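Local coordinates for protein N-terminus Plasma serine protease inhibitor (Homo sapiens, PDB 3DY0) that inhibits serine proteases in a heparin-dependent manner, presenting a reactive center loop whose cleavage leaves the protease trapped in a stable covalent complex, at residues 197-208 and 258-269. Sequence-based numbering, arbitrary orientation.
Sequences VPMMSREDQYHY and FKKRQLELYLPK
Tyr206 lies against Leu263 and Leu265 where two long antiparallel strands of the serpin body, 194-211 and 259-277, pair; eleven backbone hydrogen bonds join segments 197-208 and 258-269. With CG anti to its carbonyl carbon (chi1 -61°), the Tyr206 ring runs back along its own strand and crosses Leu265 at about a right angle, CE1 standing 3.7 Å from Leu265 CD2, while CD2 of the ring meets Leu263 CB at 3.7 Å. Tyr206 OH donates to Arg202 O (2.8 Å), tying down the end of the ring; Leu265 N reaches that oxygen from the opposite face of the carbonyl plane. Val219 of strand 216-222 also packs on Tyr206 and Leu263, completing the tight cluster. On the same face, Tyr208 CE2 lies over the Arg261 guanidinium, whose NH1 is hydrogen-bonded to the bound peptide.

The Gln205 face is looser at the Gln205-Lys260 end, where aliphatic carbons meet an amide, though His207 CB there covers a face of the Phe258 ring, 3.8 Å from its centroid. Farther along come close spots: Ser201 CB over Tyr266, 3.3 Å from Tyr266 CE1, with Ser201 OG hydrogen-bonded to Gly181 O, and buried Met199 SD, 3.6 Å from Pro268 CD. Leu263 to Tyr266 also pair in parallel with the bound peptide, continuing the sheet. Backbone pairing thus sets the register, with apolar burial concentrated around Tyr206 and exposed polar chemistry at Gln205-Lys260.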
loop_
_atom_site.group_PDB
_atom_site.type_symbol
_atom_site.label_atom_id
_atom_site.label_comp_id
_atom_site.label_asym_id
_atom_site.label_seq_id
_atom_site.Cartn_x
_atom_site.Cartn_y
_atom_site.Cartn_z
ATOM N N VAL A 197 -11.211 23.363 -2.101
ATOM C CA VAL A 197 -11.611 21.986 -1.815
ATOM C C VAL A 197 -12.884 21.913 -0.983
ATOM O O VAL A 197 -13.212 22.848 -0.255
ATOM C CB VAL A 197 -10.517 21.222 -1.024
ATOM C CG1 VAL A 197 -9.181 21.332 -1.732
ATOM C CG2 VAL A 197 -10.417 21.773 0.405
ATOM N N PRO A 198 -13.631 20.802 -1.095
ATOM C CA PRO A 198 -14.857 20.668 -0.305
ATOM C C PRO A 198 -14.347 20.273 1.080
ATOM O O PRO A 198 -13.675 19.255 1.213
ATOM C CB PRO A 198 -15.597 19.509 -0.979
ATOM C CG PRO A 198 -14.936 19.376 -2.335
ATOM C CD PRO A 198 -13.500 19.688 -2.046
ATOM N N MET A 199 -14.637 21.079 2.094
ATOM C CA MET A 199 -14.167 20.783 3.445
ATOM C C MET A 199 -15.294 20.233 4.305
ATOM O O MET A 199 -16.280 20.926 4.567
ATOM C CB MET A 199 -13.598 22.056 4.085
ATOM C CG MET A 199 -12.911 21.857 5.430
ATOM S SD MET A 199 -11.311 21.010 5.305
ATOM C CE MET A 199 -10.297 22.298 4.579
ATOM N N MET A 200 -15.150 18.983 4.733
ATOM C CA MET A 200 -16.154 18.340 5.575
ATOM C C MET A 200 -15.906 18.782 7.003
ATOM O O MET A 200 -14.812 19.236 7.334
ATOM C CB MET A 200 -16.026 16.816 5.506
ATOM C CG MET A 200 -15.928 16.259 4.103
ATOM S SD MET A 200 -15.917 14.460 4.110
ATOM C CE MET A 200 -14.334 14.112 4.921
ATOM N N SER A 201 -16.917 18.650 7.851
ATOM C CA SER A 201 -16.746 19.043 9.240
ATOM C C SER A 201 -17.692 18.330 10.182
ATOM O O SER A 201 -18.826 18.010 9.826
ATOM C CB SER A 201 -16.945 20.550 9.398
ATOM O OG SER A 201 -18.302 20.904 9.205
ATOM N N ARG A 202 -17.213 18.076 11.394
ATOM C CA ARG A 202 -18.014 17.404 12.409
ATOM C C ARG A 202 -17.400 17.626 13.784
ATOM O O ARG A 202 -16.218 17.354 13.992
ATOM C CB ARG A 202 -18.099 15.904 12.113
ATOM C CG ARG A 202 -18.972 15.132 13.092
ATOM C CD ARG A 202 -18.163 14.150 13.918
ATOM N NE ARG A 202 -17.711 12.996 13.145
ATOM C CZ ARG A 202 -16.956 12.017 13.637
ATOM N NH1 ARG A 202 -16.563 12.053 14.902
ATOM N NH2 ARG A 202 -16.597 11.001 12.869
ATOM N N GLU A 203 -18.200 18.138 14.716
ATOM C CA GLU A 203 -17.724 18.378 16.069
ATOM C C GLU A 203 -18.046 17.081 16.796
ATOM O O GLU A 203 -19.186 16.612 16.769
ATOM C CB GLU A 203 -18.463 19.549 16.714
ATOM C CG GLU A 203 -17.863 19.965 18.049
ATOM C CD GLU A 203 -18.601 21.119 18.691
ATOM O OE1 GLU A 203 -18.689 22.195 18.061
ATOM O OE2 GLU A 203 -19.092 20.949 19.826
ATOM N N ASP A 204 -17.041 16.490 17.433
ATOM C CA ASP A 204 -17.246 15.220 18.116
ATOM C C ASP A 204 -16.037 14.938 18.995
ATOM O O ASP A 204 -15.100 15.730 19.052
ATOM C CB ASP A 204 -17.387 14.113 17.061
ATOM C CG ASP A 204 -18.021 12.840 17.603
ATOM O OD1 ASP A 204 -18.328 12.777 18.807
ATOM O OD2 ASP A 204 -18.211 11.897 16.803
ATOM N N GLN A 205 -16.071 13.812 19.697
ATOM C CA GLN A 205 -14.944 13.414 20.526
ATOM C C GLN A 205 -14.061 12.564 19.624
ATOM O O GLN A 205 -14.555 11.684 18.918
ATOM C CB GLN A 205 -15.405 12.575 21.712
ATOM C CG GLN A 205 -14.272 12.166 22.637
ATOM C CD GLN A 205 -14.707 11.144 23.666
ATOM O OE1 GLN A 205 -14.946 9.981 23.339
ATOM N NE2 GLN A 205 -14.820 11.576 24.914
ATOM N N TYR A 206 -12.759 12.830 19.638
ATOM C CA TYR A 206 -11.819 12.085 18.806
ATOM C C TYR A 206 -10.550 11.739 19.556
ATOM O O TYR A 206 -10.171 12.430 20.507
ATOM C CB TYR A 206 -11.360 12.923 17.606
ATOM C CG TYR A 206 -12.419 13.368 16.632
ATOM C CD1 TYR A 206 -12.723 12.604 15.506
ATOM C CD2 TYR A 206 -13.069 14.589 16.799
ATOM C CE1 TYR A 206 -13.645 13.054 14.562
ATOM C CE2 TYR A 206 -13.986 15.045 15.865
ATOM C CZ TYR A 206 -14.268 14.277 14.749
ATOM O OH TYR A 206 -15.165 14.749 13.817
ATOM N N HIS A 207 -9.891 10.664 19.132
ATOM C CA HIS A 207 -8.619 10.287 19.731
ATOM C C HIS A 207 -7.661 11.325 19.164
ATOM O O HIS A 207 -7.583 11.516 17.948
ATOM C CB HIS A 207 -8.207 8.878 19.308
ATOM C CG HIS A 207 -8.717 7.806 20.220
ATOM N ND1 HIS A 207 -8.325 7.702 21.538
ATOM C CD2 HIS A 207 -9.593 6.795 20.009
ATOM C CE1 HIS A 207 -8.938 6.676 22.099
ATOM N NE2 HIS A 207 -9.713 6.108 21.192
ATOM N N TYR A 208 -6.944 12.002 20.048
ATOM C CA TYR A 208 -6.045 13.066 19.640
ATOM C C TYR A 208 -4.727 13.079 20.388
ATOM O O TYR A 208 -4.650 12.665 21.542
ATOM C CB TYR A 208 -6.783 14.391 19.877
ATOM C CG TYR A 208 -5.985 15.659 19.670
ATOM C CD1 TYR A 208 -5.910 16.263 18.415
ATOM C CD2 TYR A 208 -5.347 16.285 20.741
ATOM C CE1 TYR A 208 -5.227 17.468 18.233
ATOM C CE2 TYR A 208 -4.654 17.490 20.567
ATOM C CZ TYR A 208 -4.605 18.075 19.311
ATOM O OH TYR A 208 -3.953 19.275 19.135
ATOM N N PHE A 258 -2.767 8.057 22.253
ATOM C CA PHE A 258 -4.007 8.764 21.913
ATOM C C PHE A 258 -4.873 9.032 23.144
ATOM O O PHE A 258 -5.035 8.153 23.987
ATOM C CB PHE A 258 -4.835 7.904 20.949
ATOM C CG PHE A 258 -4.683 8.271 19.499
ATOM C CD1 PHE A 258 -4.927 7.323 18.509
ATOM C CD2 PHE A 258 -4.349 9.565 19.119
ATOM C CE1 PHE A 258 -4.841 7.656 17.162
ATOM C CE2 PHE A 258 -4.262 9.913 17.771
ATOM C CZ PHE A 258 -4.510 8.954 16.791
ATOM N N LYS A 259 -5.439 10.236 23.236
ATOM C CA LYS A 259 -6.338 10.595 24.339
ATOM C C LYS A 259 -7.618 11.181 23.735
ATOM O O LYS A 259 -7.585 11.766 22.659
ATOM C CB LYS A 259 -5.697 11.634 25.266
ATOM C CG LYS A 259 -4.391 11.194 25.930
ATOM C CD LYS A 259 -4.579 9.980 26.832
ATOM C CE LYS A 259 -3.267 9.625 27.536
ATOM N NZ LYS A 259 -3.364 8.355 28.308
ATOM N N LYS A 260 -8.745 11.026 24.424
ATOM C CA LYS A 260 -10.009 11.552 23.914
ATOM C C LYS A 260 -10.140 13.051 24.133
ATOM O O LYS A 260 -9.876 13.558 25.224
ATOM C CB LYS A 260 -11.180 10.826 24.576
ATOM C CG LYS A 260 -11.227 9.349 24.252
ATOM C CD LYS A 260 -12.305 8.639 25.048
ATOM C CE LYS A 260 -12.279 7.147 24.775
ATOM N NZ LYS A 260 -13.252 6.410 25.623
ATOM N N ARG A 261 -10.555 13.759 23.085
ATOM C CA ARG A 261 -10.723 15.202 23.144
ATOM C C ARG A 261 -11.826 15.669 22.201
ATOM O O ARG A 261 -12.037 15.078 21.142
ATOM C CB ARG A 261 -9.416 15.895 22.762
ATOM C CG ARG A 261 -9.513 17.404 22.737
ATOM C CD ARG A 261 -8.165 18.039 22.473
ATOM N NE ARG A 261 -7.170 17.627 23.459
ATOM C CZ ARG A 261 -6.006 18.242 23.642
ATOM N NH1 ARG A 261 -5.692 19.299 22.905
ATOM N NH2 ARG A 261 -5.156 17.802 24.559
ATOM N N GLN A 262 -12.523 16.730 22.589
ATOM C CA GLN A 262 -13.588 17.283 21.764
ATOM C C GLN A 262 -12.963 18.199 20.715
ATOM O O GLN A 262 -12.217 19.124 21.047
ATOM C CB GLN A 262 -14.565 18.083 22.628
ATOM C CG GLN A 262 -15.857 18.448 21.919
ATOM C CD GLN A 262 -16.820 17.276 21.820
ATOM O OE1 GLN A 262 -17.822 17.342 21.111
ATOM N NE2 GLN A 262 -16.523 16.202 22.538
ATOM N N LEU A 263 -13.266 17.936 19.446
ATOM C CA LEU A 263 -12.729 18.742 18.356
ATOM C C LEU A 263 -13.804 19.128 17.358
ATOM O O LEU A 263 -14.760 18.382 17.146
ATOM C CB LEU A 263 -11.674 17.960 17.564
ATOM C CG LEU A 263 -10.454 17.345 18.237
ATOM C CD1 LEU A 263 -9.713 16.477 17.223
ATOM C CD2 LEU A 263 -9.552 18.434 18.764
ATOM N N GLU A 264 -13.637 20.300 16.757
ATOM C CA GLU A 264 -14.515 20.750 15.688
ATOM C C GLU A 264 -13.565 20.444 14.532
ATOM O O GLU A 264 -12.708 21.260 14.183
ATOM C CB GLU A 264 -14.790 22.253 15.781
ATOM C CG GLU A 264 -15.774 22.757 14.731
ATOM C CD GLU A 264 -16.082 24.239 14.863
ATOM O OE1 GLU A 264 -16.856 24.756 14.032
ATOM O OE2 GLU A 264 -15.556 24.888 15.794
ATOM N N LEU A 265 -13.689 19.240 13.981
ATOM C CA LEU A 265 -12.811 18.775 12.913
ATOM C C LEU A 265 -13.239 19.147 11.504
ATOM O O LEU A 265 -14.387 18.935 11.121
ATOM C CB LEU A 265 -12.665 17.251 12.989
ATOM C CG LEU A 265 -11.780 16.595 11.926
ATOM C CD1 LEU A 265 -10.328 17.012 12.144
ATOM C CD2 LEU A 265 -11.919 15.080 12.003
ATOM N N TYR A 266 -12.289 19.682 10.742
ATOM C CA TYR A 266 -12.509 20.061 9.353
ATOM C C TYR A 266 -11.531 19.224 8.538
ATOM O O TYR A 266 -10.321 19.333 8.702
ATOM C CB TYR A 266 -12.251 21.557 9.170
ATOM C CG TYR A 266 -13.359 22.413 9.747
ATOM C CD1 TYR A 266 -14.444 22.807 8.962
ATOM C CD2 TYR A 266 -13.348 22.788 11.089
ATOM C CE1 TYR A 266 -15.492 23.554 9.500
ATOM C CE2 TYR A 266 -14.390 23.532 11.637
ATOM C CZ TYR A 266 -15.458 23.912 10.838
ATOM O OH TYR A 266 -16.496 24.643 11.382
ATOM N N LEU A 267 -12.077 18.375 7.675
ATOM C CA LEU A 267 -11.272 17.477 6.856
ATOM C C LEU A 267 -11.764 17.525 5.421
ATOM O O LEU A 267 -12.957 17.395 5.161
ATOM C CB LEU A 267 -11.404 16.047 7.381
ATOM C CG LEU A 267 -10.617 14.945 6.672
ATOM C CD1 LEU A 267 -9.150 15.056 7.034
ATOM C CD2 LEU A 267 -11.157 13.579 7.099
ATOM N N PRO A 268 -10.847 17.685 4.467
ATOM C CA PRO A 268 -11.303 17.736 3.081
ATOM C C PRO A 268 -11.841 16.424 2.533
ATOM O O PRO A 268 -11.440 15.335 2.967
ATOM C CB PRO A 268 -10.043 18.136 2.310
ATOM C CG PRO A 268 -9.197 18.835 3.324
ATOM C CD PRO A 268 -9.417 18.019 4.567
ATOM N N LYS A 269 -12.774 16.536 1.595
ATOM C CA LYS A 269 -13.307 15.368 0.914
ATOM C C LYS A 269 -12.286 15.280 -0.211
ATOM O O LYS A 269 -12.015 16.282 -0.877
ATOM C CB LYS A 269 -14.693 15.649 0.332
ATOM C CG LYS A 269 -15.286 14.462 -0.418
ATOM C CD LYS A 269 -16.450 14.873 -1.302
ATOM C CE LYS A 269 -17.555 15.545 -0.511
ATOM N NZ LYS A 269 -18.674 15.947 -1.404
#